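Local coordinates for Alr3699 protein (Nostoc sp., PDB 4XSP) that is a GT-B-fold member of the glycosyltransferase families, built of two Rossmann-like domains, and holds uridine-5'-diphosphate in the crystal, at residues B[8-13]-B[98-103]; B[187-192]-B[276-281]; B[206-211]-B[236-241]. All coordinates share one frame; numbering follows the deposited sequence.

How the interactions relate
The three contacts fall in the two Rossmann-like halves of a GT-B fold. Interaction 1 pairs two strands of the seven-stranded parallel sheet, whereas interactions 2 and 3 belong to the half that carries the six-stranded sheet; the centre of interaction 1 lies about 34 Å from that of interaction 2 and about 38 Å from that of interaction 3. Interactions 2 and 3 have centres about 14 Å apart and touch directly, Ile276 CD1 resting 3.6 Å from Val240 CG1. Both reach the uracil of UDP, interaction 2 through Ile276 and interaction 3 through Val240 and Gly241. From interaction 1, the side chain of Asn103 remains about 11 Å from UDP.

Interaction 1 (B[8-13]-B[98-103]); sequences KILFLD and DLIYAN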
loop_
_atom_site.group_PDB
_atom_site.type_symbol
_atom_site.label_atom_id
_atom_site.label_comp_id
_atom_site.label_asym_id
_atom_site.label_seq_id
_atom_site.Cartn_x
_atom_site.Cartn_y
_atom_site.Cartn_z
ATOM N N LYS B 8 17.699 14.822 -3.660
ATOM C CA LYS B 8 17.396 13.911 -4.769
ATOM C C LYS B 8 15.910 13.635 -4.832
ATOM O O LYS B 8 15.277 13.379 -3.826
ATOM C CB LYS B 8 18.154 12.590 -4.581
ATOM C CG LYS B 8 19.671 12.745 -4.389
ATOM C CD LYS B 8 20.315 11.425 -3.994
ATOM C CE LYS B 8 20.149 10.355 -5.064
ATOM N NZ LYS B 8 20.532 8.999 -4.572
ATOM N N ILE B 9 15.355 13.695 -6.027
ATOM C CA ILE B 9 13.943 13.610 -6.229
ATOM C C ILE B 9 13.607 12.343 -6.970
ATOM O O ILE B 9 14.170 12.053 -8.046
ATOM C CB ILE B 9 13.431 14.794 -7.068
ATOM C CG1 ILE B 9 13.801 16.124 -6.370
ATOM C CG2 ILE B 9 11.923 14.688 -7.290
ATOM C CD1 ILE B 9 13.266 17.367 -7.057
ATOM N N LEU B 10 12.621 11.633 -6.443
ATOM C CA LEU B 10 12.030 10.522 -7.176
ATOM C C LEU B 10 10.727 10.990 -7.720
ATOM O O LEU B 10 9.761 11.173 -6.972
ATOM C CB LEU B 10 11.877 9.281 -6.268
ATOM C CG LEU B 10 11.062 8.155 -6.874
ATOM C CD1 LEU B 10 11.849 7.536 -8.019
ATOM C CD2 LEU B 10 10.637 7.124 -5.826
ATOM N N PHE B 11 10.702 11.236 -9.030
ATOM C CA PHE B 11 9.493 11.672 -9.738
ATOM C C PHE B 11 8.738 10.423 -10.104
ATOM O O PHE B 11 9.348 9.394 -10.376
ATOM C CB PHE B 11 9.851 12.422 -11.050
ATOM C CG PHE B 11 10.488 13.784 -10.848
ATOM C CD1 PHE B 11 9.717 14.882 -10.537
ATOM C CD2 PHE B 11 11.849 13.963 -10.997
ATOM C CE1 PHE B 11 10.276 16.137 -10.377
ATOM C CE2 PHE B 11 12.431 15.219 -10.789
ATOM C CZ PHE B 11 11.639 16.310 -10.459
ATOM N N LEU B 12 7.421 10.501 -10.145
ATOM C CA LEU B 12 6.622 9.346 -10.547
ATOM C C LEU B 12 5.517 9.755 -11.467
ATOM O O LEU B 12 4.802 10.724 -11.193
ATOM C CB LEU B 12 5.994 8.681 -9.346
ATOM C CG LEU B 12 6.901 8.084 -8.293
ATOM C CD1 LEU B 12 5.988 7.687 -7.144
ATOM C CD2 LEU B 12 7.706 6.901 -8.814
ATOM N N ASP B 13 5.363 9.008 -12.557
ATOM C CA ASP B 13 4.346 9.294 -13.564
ATOM C C ASP B 13 3.797 7.959 -14.099
ATOM O O ASP B 13 4.545 7.028 -14.457
ATOM C CB ASP B 13 4.965 10.151 -14.683
ATOM C CG ASP B 13 3.953 10.724 -15.646
ATOM O OD1 ASP B 13 3.349 9.946 -16.425
ATOM O OD2 ASP B 13 3.798 11.979 -15.684
ATOM N N ASP B 98 15.252 11.836 -1.582
ATOM C CA ASP B 98 14.866 12.721 -0.456
ATOM C C ASP B 98 13.387 13.172 -0.548
ATOM O O ASP B 98 12.781 13.638 0.429
ATOM C CB ASP B 98 15.802 13.915 -0.377
ATOM C CG ASP B 98 17.261 13.495 -0.252
ATOM O OD1 ASP B 98 17.683 13.116 0.857
ATOM O OD2 ASP B 98 17.979 13.527 -1.266
ATOM N N LEU B 99 12.791 12.987 -1.706
ATOM C CA LEU B 99 11.450 13.486 -1.914
ATOM C C LEU B 99 10.840 12.729 -3.033
ATOM O O LEU B 99 11.527 12.368 -3.986
ATOM C CB LEU B 99 11.510 14.982 -2.261
ATOM C CG LEU B 99 10.224 15.757 -2.578
ATOM C CD1 LEU B 99 10.278 17.140 -1.948
ATOM C CD2 LEU B 99 10.033 15.916 -4.050
ATOM N N ILE B 100 9.540 12.506 -2.915
ATOM C CA ILE B 100 8.762 11.819 -3.896
ATOM C C ILE B 100 7.862 12.869 -4.492
ATOM O O ILE B 100 7.144 13.547 -3.767
ATOM C CB ILE B 100 7.908 10.708 -3.285
ATOM C CG1 ILE B 100 8.802 9.667 -2.599
ATOM C CG2 ILE B 100 7.076 10.035 -4.346
ATOM C CD1 ILE B 100 8.042 8.722 -1.693
ATOM N N TYR B 101 7.915 12.986 -5.816
ATOM C CA TYR B 101 7.193 14.020 -6.585
ATOM C C TYR B 101 6.304 13.299 -7.544
ATOM O O TYR B 101 6.759 12.769 -8.590
ATOM C CB TYR B 101 8.202 14.916 -7.314
ATOM C CG TYR B 101 7.706 16.212 -7.934
ATOM C CD1 TYR B 101 6.880 16.215 -9.036
ATOM C CD2 TYR B 101 8.107 17.427 -7.430
ATOM C CE1 TYR B 101 6.442 17.412 -9.607
ATOM C CE2 TYR B 101 7.702 18.636 -7.993
ATOM C CZ TYR B 101 6.878 18.630 -9.090
ATOM O OH TYR B 101 6.511 19.831 -9.666
ATOM N N ALA B 102 5.031 13.251 -7.183
ATOM C CA ALA B 102 4.042 12.494 -7.934
ATOM C C ALA B 102 3.358 13.351 -8.955
ATOM O O ALA B 102 2.732 14.329 -8.591
ATOM C CB ALA B 102 2.977 11.908 -6.983
ATOM N N ASN B 103 3.380 12.918 -10.212
ATOM C CA ASN B 103 2.953 13.745 -11.337
ATOM C C ASN B 103 1.625 13.398 -11.968
ATOM O O ASN B 103 1.159 14.131 -12.838
ATOM C CB ASN B 103 4.017 13.690 -12.415
ATOM C CG ASN B 103 3.960 14.863 -13.375
ATOM O OD1 ASN B 103 3.903 14.694 -14.615
ATOM N ND2 ASN B 103 4.014 16.052 -12.828
#
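Tyr101 places CG opposite its backbone N (chi1 -168°), while Phe11 places CG beside the backbone N (chi1 -70°), and the two rings from neighbouring strands meet on one face of the sheet. They form an offset edge-to-face pair with centroids 5.0 Å apart and planes 60° apart. The Phe11 edge leads with CD1 and CE1; CE1 stands over the Tyr101 face, displaced toward its rim, 3.5 Å from Tyr101 CG. Ile9 CG2 completes the group: it sits above the centre of the Phe11 ring and also reaches Tyr101 CB at 3.7 Å. Helix 20-29 covers this cluster through Leu25, Ile28 and Ala29, and the hydroxyl of Tyr101 is hydrogen-bonded to His125 ND1.

Strands 9-13 and 99-102 are adjacent in the parallel sheet of the N-terminal Rossmann-like domain, with 36-40 flanking the first and 122-126 the second. Their ladder runs from Leu10 N to Leu99 O (2.8 Å) through Tyr101 N to Leu10 O and Leu12 N to Tyr101 O, ending with Asn103 N on Leu12 O. On the other face, Leu12 CD1 meets Ile100 CG2 at 3.8 Å beneath helix 85-94.

At the start of the pair, Asp98 and Lys8 grip each other twice. Lys8 N donates almost straight to the anti lone pair of Asp98 OD2, 2.7 Å away, and Asp98 N returns a bond to Lys8 O. The Lys8 ammonium turns instead to Glu96 O and the ring of Tyr97.

Interaction 2 (B[187-192]-B[276-281]); sequences YKTSPS and IPQLMA. With UDP (uridine-5'-diphosphate), chain D.
Tyr187 and Pro277 make the apolar half of this contact: the proline ring lies obliquely against the tyrosine ring, with Pro277 CB 3.9 Å from Tyr187 CD1 and Pro277 CG near both Tyr187 CD1 and CE1. One helical turn further on, Ala281 CB packs against Thr189, 3.7 Å from Thr189 CB. The Thr189 torsion (chi1 -56°) sets OG1 beside the backbone N and CG2 anti to it, and both branches also approach the Ala281 methyl.

A single water joins the two segments between these apolar patches. It donates to Tyr187 O (2.8 Å) and to Pro277 O (2.9 Å), and Thr189 OG1 is hydrogen-bonded to it at 2.7 Å. The Pro277 carbonyl thus takes the water while it also accepts the helical bond from Ala281 N.

Helix 276-281 belongs to the C-terminal Rossmann-like domain of the GT-B fold, and residues 187-190 form the approach to helix 191-200, with Ser190 at its N-cap position. Ile194 of that helix touches both Thr189 and Ala281, extending the small apolar patch. The Tyr187 ring is held from further out by Phe182, Leu305 and Cys306, and its hydroxyl is hydrogen-bonded to Glu302 OE2; the other carboxylate oxygen of Glu302 bonds to UDP.

Ile276, at the start of the helix, lays its end against the uracil, its CD1 3.5 Å from UDP N3 and its CG1 against C2 of the same ring. Arg273 O, Arg298 N and Val299 N also hydrogen-bond to UDP.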
loop_
_atom_site.group_PDB
_atom_site.type_symbol
_atom_site.label_atom_id
_atom_site.label_comp_id
_atom_site.label_asym_id
_atom_site.label_seq_id
_atom_site.Cartn_x
_atom_site.Cartn_y
_atom_site.Cartn_z
ATOM N N TYR B 187 10.145 29.305 -29.594
ATOM C CA TYR B 187 8.891 29.652 -30.289
ATOM C C TYR B 187 9.036 30.777 -31.312
ATOM O O TYR B 187 8.066 31.321 -31.795
ATOM C CB TYR B 187 7.806 29.920 -29.272
ATOM C CG TYR B 187 7.568 28.680 -28.490
ATOM C CD1 TYR B 187 6.684 27.715 -28.946
ATOM C CD2 TYR B 187 8.334 28.382 -27.371
ATOM C CE1 TYR B 187 6.531 26.507 -28.264
ATOM C CE2 TYR B 187 8.180 27.182 -26.698
ATOM C CZ TYR B 187 7.283 26.247 -27.148
ATOM O OH TYR B 187 7.123 25.050 -26.474
ATOM N N LYS B 188 10.264 31.067 -31.676
ATOM C CA LYS B 188 10.551 32.149 -32.604
ATOM C C LYS B 188 11.025 31.566 -33.933
ATOM O O LYS B 188 11.955 30.785 -33.971
ATOM C CB LYS B 188 11.638 33.067 -32.032
ATOM C CG LYS B 188 11.199 33.883 -30.820
ATOM C CD LYS B 188 12.426 34.390 -30.077
ATOM C CE LYS B 188 12.161 35.639 -29.266
ATOM N NZ LYS B 188 11.103 35.402 -28.282
ATOM N N THR B 189 10.384 32.026 -35.000
ATOM C CA THR B 189 10.594 31.588 -36.354
ATOM C C THR B 189 10.686 32.804 -37.289
ATOM O O THR B 189 9.907 33.731 -37.200
ATOM C CB THR B 189 9.404 30.681 -36.794
ATOM O OG1 THR B 189 9.282 29.582 -35.868
ATOM C CG2 THR B 189 9.663 30.090 -38.165
ATOM N N SER B 190 11.659 32.789 -38.179
ATOM C CA SER B 190 11.824 33.868 -39.183
ATOM C C SER B 190 10.688 33.903 -40.184
ATOM O O SER B 190 10.172 32.844 -40.546
ATOM C CB SER B 190 13.101 33.628 -39.974
ATOM O OG SER B 190 13.144 32.299 -40.490
ATOM N N PRO B 191 10.328 35.110 -40.677
ATOM C CA PRO B 191 9.330 35.296 -41.742
ATOM C C PRO B 191 9.545 34.421 -42.988
ATOM O O PRO B 191 8.567 33.978 -43.573
ATOM C CB PRO B 191 9.508 36.759 -42.129
ATOM C CG PRO B 191 9.973 37.401 -40.863
ATOM C CD PRO B 191 10.909 36.402 -40.258
ATOM N N SER B 192 10.807 34.218 -43.391
ATOM C CA SER B 192 11.155 33.376 -44.539
ATOM C C SER B 192 10.845 31.888 -44.355
ATOM O O SER B 192 10.255 31.283 -45.267
ATOM C CB SER B 192 12.632 33.490 -44.870
ATOM O OG SER B 192 12.875 34.651 -45.627
ATOM N N ILE B 276 6.208 21.743 -33.737
ATOM C CA ILE B 276 5.024 22.543 -33.430
ATOM C C ILE B 276 5.209 24.075 -33.538
ATOM O O ILE B 276 4.389 24.738 -34.144
ATOM C CB ILE B 276 4.454 22.169 -32.041
ATOM C CG1 ILE B 276 4.059 20.691 -32.000
ATOM C CG2 ILE B 276 3.248 23.028 -31.671
ATOM C CD1 ILE B 276 3.016 20.286 -33.032
ATOM N N PRO B 277 6.273 24.636 -32.949
ATOM C CA PRO B 277 6.482 26.096 -33.107
ATOM C C PRO B 277 6.505 26.543 -34.564
ATOM O O PRO B 277 5.895 27.548 -34.891
ATOM C CB PRO B 277 7.845 26.363 -32.450
ATOM C CG PRO B 277 8.239 25.115 -31.723
ATOM C CD PRO B 277 7.212 24.025 -31.989
ATOM N N GLN B 278 7.194 25.788 -35.418
ATOM C CA GLN B 278 7.297 26.132 -36.850
ATOM C C GLN B 278 5.952 26.048 -37.538
ATOM O O GLN B 278 5.579 26.929 -38.324
ATOM C CB GLN B 278 8.287 25.218 -37.570
ATOM C CG GLN B 278 9.734 25.452 -37.158
ATOM C CD GLN B 278 9.993 25.013 -35.742
ATOM O OE1 GLN B 278 9.407 24.037 -35.265
ATOM N NE2 GLN B 278 10.845 25.741 -35.048
ATOM N N LEU B 279 5.211 24.987 -37.247
ATOM C CA LEU B 279 3.870 24.851 -37.821
ATOM C C LEU B 279 2.923 25.935 -37.317
ATOM O O LEU B 279 2.067 26.408 -38.072
ATOM C CB LEU B 279 3.291 23.475 -37.533
ATOM C CG LEU B 279 3.944 22.301 -38.271
ATOM C CD1 LEU B 279 3.652 20.986 -37.574
ATOM C CD2 LEU B 279 3.444 22.261 -39.704
ATOM N N MET B 280 3.055 26.324 -36.048
ATOM C CA MET B 280 2.197 27.387 -35.494
ATOM C C MET B 280 2.486 28.742 -36.183
ATOM O O MET B 280 1.572 29.544 -36.456
ATOM C CB MET B 280 2.435 27.520 -33.986
ATOM C CG MET B 280 1.835 26.436 -33.099
ATOM S SD MET B 280 2.083 26.726 -31.307
ATOM C CE MET B 280 0.721 25.786 -30.627
ATOM N N ALA B 281 3.770 28.975 -36.458
ATOM C CA ALA B 281 4.241 30.183 -37.126
ATOM C C ALA B 281 3.671 30.283 -38.536
ATOM O O ALA B 281 3.399 31.373 -39.032
ATOM C CB ALA B 281 5.773 30.172 -37.205
HETATM N N1 UDP D . 1.867 18.213 -29.250
HETATM C C2 UDP D . 2.904 17.711 -30.058
HETATM N N3 UDP D . 2.639 17.230 -31.287
HETATM C C4 UDP D . 1.368 17.182 -31.755
HETATM C C5 UDP D . 0.310 17.650 -30.965
HETATM C C6 UDP D . 0.597 18.171 -29.701
HETATM O O2 UDP D . 4.093 17.716 -29.676
HETATM O O4 UDP D . 1.166 16.716 -32.896
HETATM C "C1'" UDP D . 2.163 18.764 -27.915
HETATM C "C2'" UDP D . 1.832 20.255 -27.751
HETATM O "O2'" UDP D . 2.853 21.110 -28.308
HETATM C "C3'" UDP D . 1.705 20.388 -26.242
HETATM C "C4'" UDP D . 1.147 19.021 -25.824
HETATM O "O4'" UDP D . 1.417 18.136 -26.872
HETATM O "O3'" UDP D . 3.007 20.640 -25.670
HETATM C "C5'" UDP D . -0.366 19.012 -25.668
HETATM O "O5'" UDP D . -0.613 19.720 -24.468
HETATM P PA UDP D . -2.036 20.345 -24.083
HETATM O O1A UDP D . -2.340 21.443 -25.094
HETATM O O2A UDP D . -1.880 20.830 -22.663
HETATM O O3A UDP D . -3.069 19.090 -24.267
HETATM P PB UDP D . -3.570 18.027 -23.119
HETATM O O1B UDP D . -4.794 17.419 -23.726
HETATM O O2B UDP D . -3.898 18.897 -21.923
HETATM O O3B UDP D . -2.405 17.088 -22.958
HETATM O O HOH W 1 7.324 29.952 -34.090
#

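Interaction 3 (B[206-211]-B[236-241]); sequences NFVVGH and TAILVG. With UDP (uridine-5'-diphosphate), chain D.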
loop_
_atom_site.group_PDB
_atom_site.type_symbol
_atom_site.label_atom_id
_atom_site.label_comp_id
_atom_site.label_asym_id
_atom_site.label_seq_id
_atom_site.Cartn_x
_atom_site.Cartn_y
_atom_site.Cartn_z
ATOM N N ASN B 206 -3.803 31.252 -48.127
ATOM C CA ASN B 206 -4.953 30.950 -47.292
ATOM C C ASN B 206 -4.908 31.655 -45.958
ATOM O O ASN B 206 -3.841 32.069 -45.502
ATOM C CB ASN B 206 -5.029 29.455 -47.044
ATOM C CG ASN B 206 -5.377 28.690 -48.302
ATOM O OD1 ASN B 206 -4.531 28.021 -48.899
ATOM N ND2 ASN B 206 -6.613 28.822 -48.729
ATOM N N PHE B 207 -6.069 31.768 -45.326
ATOM C CA PHE B 207 -6.093 32.085 -43.919
ATOM C C PHE B 207 -6.116 30.771 -43.121
ATOM O O PHE B 207 -7.157 30.131 -43.021
ATOM C CB PHE B 207 -7.294 32.953 -43.548
ATOM C CG PHE B 207 -7.203 33.499 -42.158
ATOM C CD1 PHE B 207 -7.617 32.735 -41.072
ATOM C CD2 PHE B 207 -6.661 34.761 -41.927
ATOM C CE1 PHE B 207 -7.516 33.227 -39.789
ATOM C CE2 PHE B 207 -6.566 35.268 -40.638
ATOM C CZ PHE B 207 -6.983 34.503 -39.570
ATOM N N VAL B 208 -4.972 30.404 -42.539
ATOM C CA VAL B 208 -4.806 29.110 -41.877
ATOM C C VAL B 208 -5.129 29.187 -40.397
ATOM O O VAL B 208 -4.551 29.980 -39.631
ATOM C CB VAL B 208 -3.356 28.609 -42.023
ATOM C CG1 VAL B 208 -3.161 27.251 -41.393
ATOM C CG2 VAL B 208 -2.952 28.580 -43.489
ATOM N N VAL B 209 -6.052 28.350 -39.978
ATOM C CA VAL B 209 -6.338 28.183 -38.572
ATOM C C VAL B 209 -5.748 26.851 -38.125
ATOM O O VAL B 209 -6.053 25.812 -38.696
ATOM C CB VAL B 209 -7.843 28.183 -38.322
ATOM C CG1 VAL B 209 -8.121 28.048 -36.839
ATOM C CG2 VAL B 209 -8.464 29.444 -38.895
ATOM N N GLY B 210 -4.882 26.880 -37.120
ATOM C CA GLY B 210 -4.157 25.683 -36.700
ATOM C C GLY B 210 -4.751 25.127 -35.438
ATOM O O GLY B 210 -5.122 25.877 -34.543
ATOM N N HIS B 211 -4.888 23.797 -35.390
ATOM C CA HIS B 211 -5.412 23.102 -34.235
ATOM C C HIS B 211 -4.386 22.078 -33.839
ATOM O O HIS B 211 -4.008 21.229 -34.648
ATOM C CB HIS B 211 -6.721 22.413 -34.584
ATOM C CG HIS B 211 -7.563 22.110 -33.397
ATOM N ND1 HIS B 211 -7.328 21.028 -32.579
ATOM C CD2 HIS B 211 -8.635 22.745 -32.887
ATOM C CE1 HIS B 211 -8.202 21.023 -31.601
ATOM N NE2 HIS B 211 -9.019 22.044 -31.774
ATOM N N THR B 236 -8.581 27.832 -44.259
ATOM C CA THR B 236 -8.254 26.423 -44.191
ATOM C C THR B 236 -7.761 26.097 -42.806
ATOM O O THR B 236 -7.393 26.991 -42.021
ATOM C CB THR B 236 -7.159 26.035 -45.191
ATOM O OG1 THR B 236 -5.945 26.738 -44.881
ATOM C CG2 THR B 236 -7.591 26.329 -46.609
ATOM N N ALA B 237 -7.738 24.807 -42.521
ATOM C CA ALA B 237 -7.427 24.298 -41.204
ATOM C C ALA B 237 -6.381 23.210 -41.282
ATOM O O ALA B 237 -6.341 22.427 -42.222
ATOM C CB ALA B 237 -8.664 23.770 -40.510
ATOM N N ILE B 238 -5.517 23.187 -40.278
ATOM C CA ILE B 238 -4.550 22.144 -40.136
ATOM C C ILE B 238 -4.773 21.532 -38.779
ATOM O O ILE B 238 -4.838 22.257 -37.771
ATOM C CB ILE B 238 -3.142 22.700 -40.286
ATOM C CG1 ILE B 238 -3.045 23.339 -41.671
ATOM C CG2 ILE B 238 -2.131 21.573 -40.163
ATOM C CD1 ILE B 238 -1.743 24.035 -41.941
ATOM N N LEU B 239 -4.951 20.203 -38.775
ATOM C CA LEU B 239 -5.129 19.426 -37.557
ATOM C C LEU B 239 -3.827 18.737 -37.342
ATOM O O LEU B 239 -3.416 17.889 -38.151
ATOM C CB LEU B 239 -6.241 18.385 -37.687
ATOM C CG LEU B 239 -7.580 18.987 -38.119
ATOM C CD1 LEU B 239 -8.709 17.961 -38.023
ATOM C CD2 LEU B 239 -7.905 20.233 -37.304
ATOM N N VAL B 240 -3.146 19.149 -36.280
ATOM C CA VAL B 240 -1.865 18.585 -35.948
ATOM C C VAL B 240 -2.039 17.763 -34.687
ATOM O O VAL B 240 -2.581 18.259 -33.689
ATOM C CB VAL B 240 -0.844 19.681 -35.723
ATOM C CG1 VAL B 240 0.496 19.071 -35.373
ATOM C CG2 VAL B 240 -0.750 20.552 -36.984
ATOM N N GLY B 241 -1.572 16.517 -34.747
ATOM C CA GLY B 241 -1.787 15.543 -33.683
ATOM C C GLY B 241 -2.222 14.206 -34.265
ATOM O O GLY B 241 -2.810 14.145 -35.349
HETATM N N1 UDP D . 1.867 18.213 -29.250
HETATM C C2 UDP D . 2.904 17.711 -30.058
HETATM N N3 UDP D . 2.639 17.230 -31.287
HETATM C C4 UDP D . 1.368 17.182 -31.755
HETATM C C5 UDP D . 0.310 17.650 -30.965
HETATM C C6 UDP D . 0.597 18.171 -29.701
HETATM O O2 UDP D . 4.093 17.716 -29.676
HETATM O O4 UDP D . 1.166 16.716 -32.896
HETATM C "C1'" UDP D . 2.163 18.764 -27.915
HETATM C "C2'" UDP D . 1.832 20.255 -27.751
HETATM O "O2'" UDP D . 2.853 21.110 -28.308
HETATM C "C3'" UDP D . 1.705 20.388 -26.242
HETATM C "C4'" UDP D . 1.147 19.021 -25.824
HETATM O "O4'" UDP D . 1.417 18.136 -26.872
HETATM O "O3'" UDP D . 3.007 20.640 -25.670
HETATM C "C5'" UDP D . -0.366 19.012 -25.668
HETATM O "O5'" UDP D . -0.613 19.720 -24.468
HETATM P PA UDP D . -2.036 20.345 -24.083
HETATM O O1A UDP D . -2.340 21.443 -25.094
HETATM O O2A UDP D . -1.880 20.830 -22.663
HETATM O O3A UDP D . -3.069 19.090 -24.267
HETATM P PB UDP D . -3.570 18.027 -23.119
HETATM O O1B UDP D . -4.794 17.419 -23.726
HETATM O O2B UDP D . -3.898 18.897 -21.923
HETATM O O3B UDP D . -2.405 17.088 -22.958
#
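Strands 207-212 and 235-240 are the two parallel strands of a beta-alpha-beta unit, connected through helix 221-228, and the second ends beside the nucleotide. Backbone bonds zip them together, among them Val209 N to Thr236 O and His211 N to Ile238 O, each 2.8 Å, with Val240 N on His211 O closing the ladder.

On one face, Val208 CG1 meets Ile238 CD1 at 3.6 Å, and Val208 CG2 faces Thr236 OG1. Thr236 carries this OG1 between its backbone N and carbonyl carbon (chi1 63°), where it is buried without a polar partner. Its CG2 lies 3.4 Å from Asn206 ND2, the two side chains crossing at about a right angle; that amide nitrogen bonds to Gln234 O. The opposite face brings Leu239 CD2 to 3.7 Å from His211 CB, while His211 NE2 is hydrogen-bonded to Thr289 OG1. Helix 221-228 covers this side, Leu224 touching Val209 and His211.

At the strand's C-terminal end, Val240 CG1 approaches UDP O4 at 3.5 Å and Gly241 CA comes to 3.3 Å from the same oxygen. A nucleotide held beyond the C-terminal edge of a parallel sheet is the hallmark of Rossmann-like domains, here the C-terminal one of a GT-B fold.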